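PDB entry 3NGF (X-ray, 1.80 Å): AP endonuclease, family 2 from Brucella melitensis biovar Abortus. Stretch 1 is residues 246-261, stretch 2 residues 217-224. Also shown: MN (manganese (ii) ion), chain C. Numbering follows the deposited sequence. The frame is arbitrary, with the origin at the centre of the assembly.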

# COMPACT_ATOMS: atom_id res chain seq x y z
N CYS A 246 -0.90 7.35 -4.93
CA CYS A 246 -1.89 8.41 -4.69
C CYS A 246 -3.23 7.85 -4.16
O CYS A 246 -4.25 7.79 -4.87
CB CYS A 246 -2.10 9.22 -5.97
SG CYS A 246 -0.58 10.04 -6.55
N GLU A 247 -3.23 7.48 -2.89
CA GLU A 247 -4.37 6.89 -2.24
C GLU A 247 -5.14 8.01 -1.53
O GLU A 247 -5.12 8.12 -0.28
CB GLU A 247 -3.92 5.85 -1.23
CG GLU A 247 -5.08 5.03 -0.74
CD GLU A 247 -4.70 4.06 0.33
OE1 GLU A 247 -3.62 4.20 0.95
OE2 GLU A 247 -5.51 3.15 0.56
N TYR A 248 -5.78 8.82 -2.34
CA TYR A 248 -6.60 9.89 -1.83
C TYR A 248 -7.94 9.87 -2.52
O TYR A 248 -8.11 9.30 -3.62
CB TYR A 248 -5.89 11.25 -2.00
CG TYR A 248 -5.67 11.76 -3.43
CD1 TYR A 248 -6.73 12.21 -4.21
CD2 TYR A 248 -4.40 11.79 -3.99
CE1 TYR A 248 -6.53 12.71 -5.50
CE2 TYR A 248 -4.18 12.28 -5.29
CZ TYR A 248 -5.25 12.75 -6.03
OH TYR A 248 -5.04 13.26 -7.30
N ASN A 249 -8.89 10.50 -1.86
CA ASN A 249 -10.24 10.67 -2.41
C ASN A 249 -10.33 12.03 -3.05
O ASN A 249 -10.26 13.05 -2.35
CB ASN A 249 -11.26 10.54 -1.30
CG ASN A 249 -11.12 9.26 -0.52
OD1 ASN A 249 -11.04 8.16 -1.11
ND2 ASN A 249 -11.13 9.37 0.80
N PRO A 250 -10.49 12.09 -4.37
CA PRO A 250 -10.46 13.42 -4.99
C PRO A 250 -11.54 14.34 -4.42
O PRO A 250 -12.66 13.88 -4.14
CB PRO A 250 -10.70 13.11 -6.47
CG PRO A 250 -10.17 11.69 -6.65
CD PRO A 250 -10.57 11.00 -5.39
N ARG A 251 -11.22 15.62 -4.24
CA ARG A 251 -12.22 16.63 -3.81
C ARG A 251 -13.47 16.61 -4.68
O ARG A 251 -14.60 16.63 -4.19
CB ARG A 251 -11.63 18.04 -3.89
CG ARG A 251 -10.79 18.46 -2.71
CD ARG A 251 -10.35 19.91 -2.89
NE ARG A 251 -9.47 20.05 -4.05
CZ ARG A 251 -8.15 19.93 -4.04
NH1 ARG A 251 -7.49 19.71 -2.90
NH2 ARG A 251 -7.46 20.05 -5.17
N GLY A 252 -13.26 16.61 -5.99
CA GLY A 252 -14.34 16.58 -6.95
C GLY A 252 -14.03 15.58 -8.04
O GLY A 252 -13.71 14.42 -7.76
N LYS A 253 -14.12 16.02 -9.29
CA LYS A 253 -13.75 15.18 -10.43
C LYS A 253 -12.26 14.89 -10.36
O LYS A 253 -11.47 15.80 -10.16
CB LYS A 253 -14.07 15.90 -11.74
CG LYS A 253 -13.71 15.12 -12.99
CD LYS A 253 -14.10 15.90 -14.25
CE LYS A 253 -13.83 15.11 -15.51
NZ LYS A 253 -14.56 13.81 -15.47
N THR A 254 -11.86 13.63 -10.59
CA THR A 254 -10.47 13.25 -10.43
C THR A 254 -9.52 14.16 -11.24
O THR A 254 -8.56 14.69 -10.67
CB THR A 254 -10.23 11.76 -10.84
OG1 THR A 254 -11.03 10.89 -10.02
CG2 THR A 254 -8.79 11.39 -10.67
N GLU A 255 -9.78 14.33 -12.54
CA GLU A 255 -8.85 15.08 -13.41
C GLU A 255 -8.81 16.59 -13.10
O GLU A 255 -7.81 17.25 -13.37
CB GLU A 255 -9.16 14.90 -14.91
CG GLU A 255 -8.80 13.52 -15.51
CD GLU A 255 -9.95 12.51 -15.42
OE1 GLU A 255 -10.84 12.70 -14.55
OE2 GLU A 255 -9.95 11.53 -16.22
N SER A 256 -9.89 17.12 -12.55
CA SER A 256 -9.90 18.53 -12.17
C SER A 256 -8.97 18.84 -11.01
O SER A 256 -8.62 20.01 -10.77
CB SER A 256 -11.31 18.98 -11.80
OG SER A 256 -12.19 18.76 -12.89
N GLY A 257 -8.62 17.80 -10.26
CA GLY A 257 -7.71 17.90 -9.13
C GLY A 257 -6.24 17.68 -9.41
O GLY A 257 -5.41 17.75 -8.50
N LEU A 258 -5.87 17.43 -10.67
CA LEU A 258 -4.51 16.99 -10.99
C LEU A 258 -3.47 18.08 -11.30
O LEU A 258 -2.38 17.77 -11.76
CB LEU A 258 -4.57 15.96 -12.11
CG LEU A 258 -5.16 14.61 -11.72
CD1 LEU A 258 -5.23 13.69 -12.94
CD2 LEU A 258 -4.37 13.94 -10.58
N ALA A 259 -3.75 19.36 -10.99
CA ALA A 259 -2.73 20.41 -11.18
C ALA A 259 -1.44 20.10 -10.40
O ALA A 259 -0.35 20.38 -10.88
CB ALA A 259 -3.28 21.83 -10.79
N TRP A 260 -1.57 19.50 -9.21
CA TRP A 260 -0.41 19.21 -8.37
C TRP A 260 0.54 18.27 -9.07
O TRP A 260 1.75 18.31 -8.84
CB TRP A 260 -0.85 18.59 -7.02
CG TRP A 260 -1.34 17.19 -7.12
CD1 TRP A 260 -2.63 16.79 -7.24
CD2 TRP A 260 -0.54 16.00 -7.11
NE1 TRP A 260 -2.69 15.41 -7.32
CE2 TRP A 260 -1.42 14.91 -7.26
CE3 TRP A 260 0.84 15.75 -7.02
CZ2 TRP A 260 -0.97 13.58 -7.32
CZ3 TRP A 260 1.29 14.45 -7.06
CH2 TRP A 260 0.38 13.37 -7.20
N PHE A 261 -0.03 17.40 -9.91
CA PHE A 261 0.71 16.34 -10.62
C PHE A 261 1.35 16.85 -11.92
O PHE A 261 2.21 16.17 -12.48
CB PHE A 261 -0.26 15.19 -10.89
CG PHE A 261 0.34 14.01 -11.62
CD1 PHE A 261 1.45 13.35 -11.11
CD2 PHE A 261 -0.24 13.54 -12.79
CE1 PHE A 261 1.98 12.23 -11.77
CE2 PHE A 261 0.29 12.41 -13.47
CZ PHE A 261 1.40 11.77 -12.96
MN MN C . -2.59 3.41 2.57
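Stretch 2 (217-224) DRHEPDEG

The strongest polar contacts between the two stretches gather at Arg-251, whose side chain leaves its backbone sideways and then extends to the acidic residues of stretch 2. Its NH1 donates to Glu-223 OE1 at 2.8 Å and to Asp-222 OD1 at 3.0 Å, both salt bridges, with the two oxygens near the plane of the guanidinium where its N-H groups point. Weak bonds from Arg-251 NH2 to Asp-222 OD2 (3.4 Å) and OD1 (3.5 Å) supplement them. Glu-220 approaches differently: its OE1 lies over one face of the guanidinium, 3.7 Å from Arg-251 NH1, a long salt bridge that relies on charge alone. The same oxygen accepts a nearly linear hydrogen bond from the backbone, Arg-251 N to Glu-220 OE1 at 2.9 Å, so that one carboxylate oxygen serves both the main chain and the charge of a single arginine.

Neither a helix nor a strand forms in stretch 2. It is an irregular loop that folds back on itself, so that the CA atoms of Asp-217 and Gly-224 are only 7.5 Å apart. The CA atoms of Asn-249 and His-219 are 4.9 Å apart, the nearest such pair between the stretches; further along, the CA atoms of Trp-260 and Asp-222 are 6.2 Å apart, so that from His-219 to Asp-222 stretch 2 progresses in the same general direction as stretch 1 does from Asn-249 to Trp-260. At the first of these points Asn-249 N donates to Arg-218 O (2.8 Å), and His-219 ND1 returns a bond to Asn-249 O (2.7 Å). The latter requires the proton on ND1 and places the carbonyl at the edge of the imidazole, while His-219 CA makes a CA-H...O contact with Asn-249 O at 3.3 Å. Arg-251 CA lies over one face of the same imidazole, and Arg-251 CG is 3.8 Å from His-219 CG.

The other carboxylate oxygen of Glu-220 is held by water. Water 3 links Glu-220 OE2 (2.7 Å from its O) to Tyr-248 OH (2.6 Å) and Thr-254 O (2.7 Å), and water 4 links it to Gly-252 N and Lys-253 O. The 3-10 segment that includes Glu-255 to Gly-257 carries Gly-257 near this side chain, with Gly-257 O 3.4 Å from Glu-220 CG. A CB on Gly-257 would lie 2.0 Å from Glu-220 OE2, a clash that the glycine avoids.

Packing centres on two aromatic rings, joined within stretch 1 by a hydrogen bond from Trp-260 NE1 to Tyr-248 OH (3.2 Å). Glu-220 CA sits 3.8 Å from the centroid of the Tyr-248 ring, almost on its normal, and Pro-221 CG lies 3.6 Å from the centroid of the six-membered ring of Trp-260, also over the face. Pro-221 reaches both aromatics, since its CD is 3.6 Å from Tyr-248 CE2. Beyond it, Trp-260 CB and Asp-222 CB are 3.9 Å apart.

Toward the metal the contact becomes looser. Glu-247 OE1 binds the manganese at 2.1 Å, while Glu-247 OE2 stays 4.0 Å from Arg-218 NH2, beyond a salt bridge. Water 2 connects Arg-218 NH2 (3.0 Å from its O) with Glu-247 O (2.8 Å).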

# COMPACT_ATOMS: atom_id res chain seq x y z
N ASP A 217 -8.15 15.69 5.52
CA ASP A 217 -9.36 15.30 4.77
C ASP A 217 -9.19 14.26 3.65
O ASP A 217 -10.16 13.89 3.01
CB ASP A 217 -10.09 16.51 4.26
CG ASP A 217 -10.68 17.33 5.39
OD1 ASP A 217 -11.26 16.72 6.33
OD2 ASP A 217 -10.55 18.55 5.34
N ARG A 218 -7.96 13.82 3.44
CA ARG A 218 -7.62 12.68 2.57
C ARG A 218 -7.96 12.94 1.11
O ARG A 218 -8.47 12.08 0.41
CB ARG A 218 -8.23 11.39 3.11
CG ARG A 218 -7.42 10.14 2.78
CD ARG A 218 -7.97 8.89 3.45
NE ARG A 218 -7.05 7.77 3.26
CZ ARG A 218 -7.19 6.57 3.83
NH1 ARG A 218 -8.24 6.29 4.60
NH2 ARG A 218 -6.29 5.64 3.60
N HIS A 219 -7.63 14.15 0.65
CA HIS A 219 -7.84 14.56 -0.73
C HIS A 219 -6.48 14.79 -1.43
O HIS A 219 -5.44 14.33 -0.96
CB HIS A 219 -8.72 15.83 -0.82
CG HIS A 219 -10.06 15.73 -0.15
ND1 HIS A 219 -10.94 14.70 -0.37
CD2 HIS A 219 -10.69 16.59 0.69
CE1 HIS A 219 -12.04 14.90 0.35
NE2 HIS A 219 -11.92 16.05 0.99
N GLU A 220 -6.49 15.48 -2.57
CA GLU A 220 -5.27 15.80 -3.31
C GLU A 220 -4.16 16.33 -2.41
O GLU A 220 -4.44 17.13 -1.49
CB GLU A 220 -5.57 16.83 -4.39
CG GLU A 220 -6.30 16.27 -5.61
CD GLU A 220 -7.83 16.13 -5.47
OE1 GLU A 220 -8.40 16.41 -4.40
OE2 GLU A 220 -8.46 15.77 -6.48
N PRO A 221 -2.89 15.95 -2.67
CA PRO A 221 -1.76 16.38 -1.81
C PRO A 221 -1.30 17.83 -2.09
O PRO A 221 -0.10 18.09 -2.24
CB PRO A 221 -0.64 15.42 -2.20
CG PRO A 221 -0.92 15.11 -3.67
CD PRO A 221 -2.44 15.05 -3.75
N ASP A 222 -2.24 18.74 -2.22
CA ASP A 222 -1.93 20.14 -2.44
C ASP A 222 -2.72 21.01 -1.47
O ASP A 222 -2.89 22.20 -1.71
CB ASP A 222 -2.27 20.52 -3.88
CG ASP A 222 -3.73 20.36 -4.20
OD1 ASP A 222 -4.51 19.86 -3.36
OD2 ASP A 222 -4.10 20.78 -5.30
N GLU A 223 -3.23 20.41 -0.41
CA GLU A 223 -4.01 21.14 0.59
C GLU A 223 -3.72 20.53 1.95
O GLU A 223 -3.14 19.47 2.06
CB GLU A 223 -5.52 21.04 0.31
CG GLU A 223 -6.03 19.59 0.42
CD GLU A 223 -7.53 19.41 0.46
OE1 GLU A 223 -8.27 20.13 -0.24
OE2 GLU A 223 -7.96 18.50 1.18
N GLY A 224 -4.11 21.22 3.01
CA GLY A 224 -4.02 20.61 4.33
C GLY A 224 -2.73 20.93 5.03
O GLY A 224 -1.96 21.81 4.59
O HOH W 1 -11.70 11.77 2.04
O HOH W 2 -4.18 7.35 2.28
O HOH W 3 -7.25 14.25 -8.36
O HOH W 4 -10.78 16.80 -7.52
O HOH W 5 -3.11 1.13 1.77
O HOH W 6 -4.53 3.19 3.72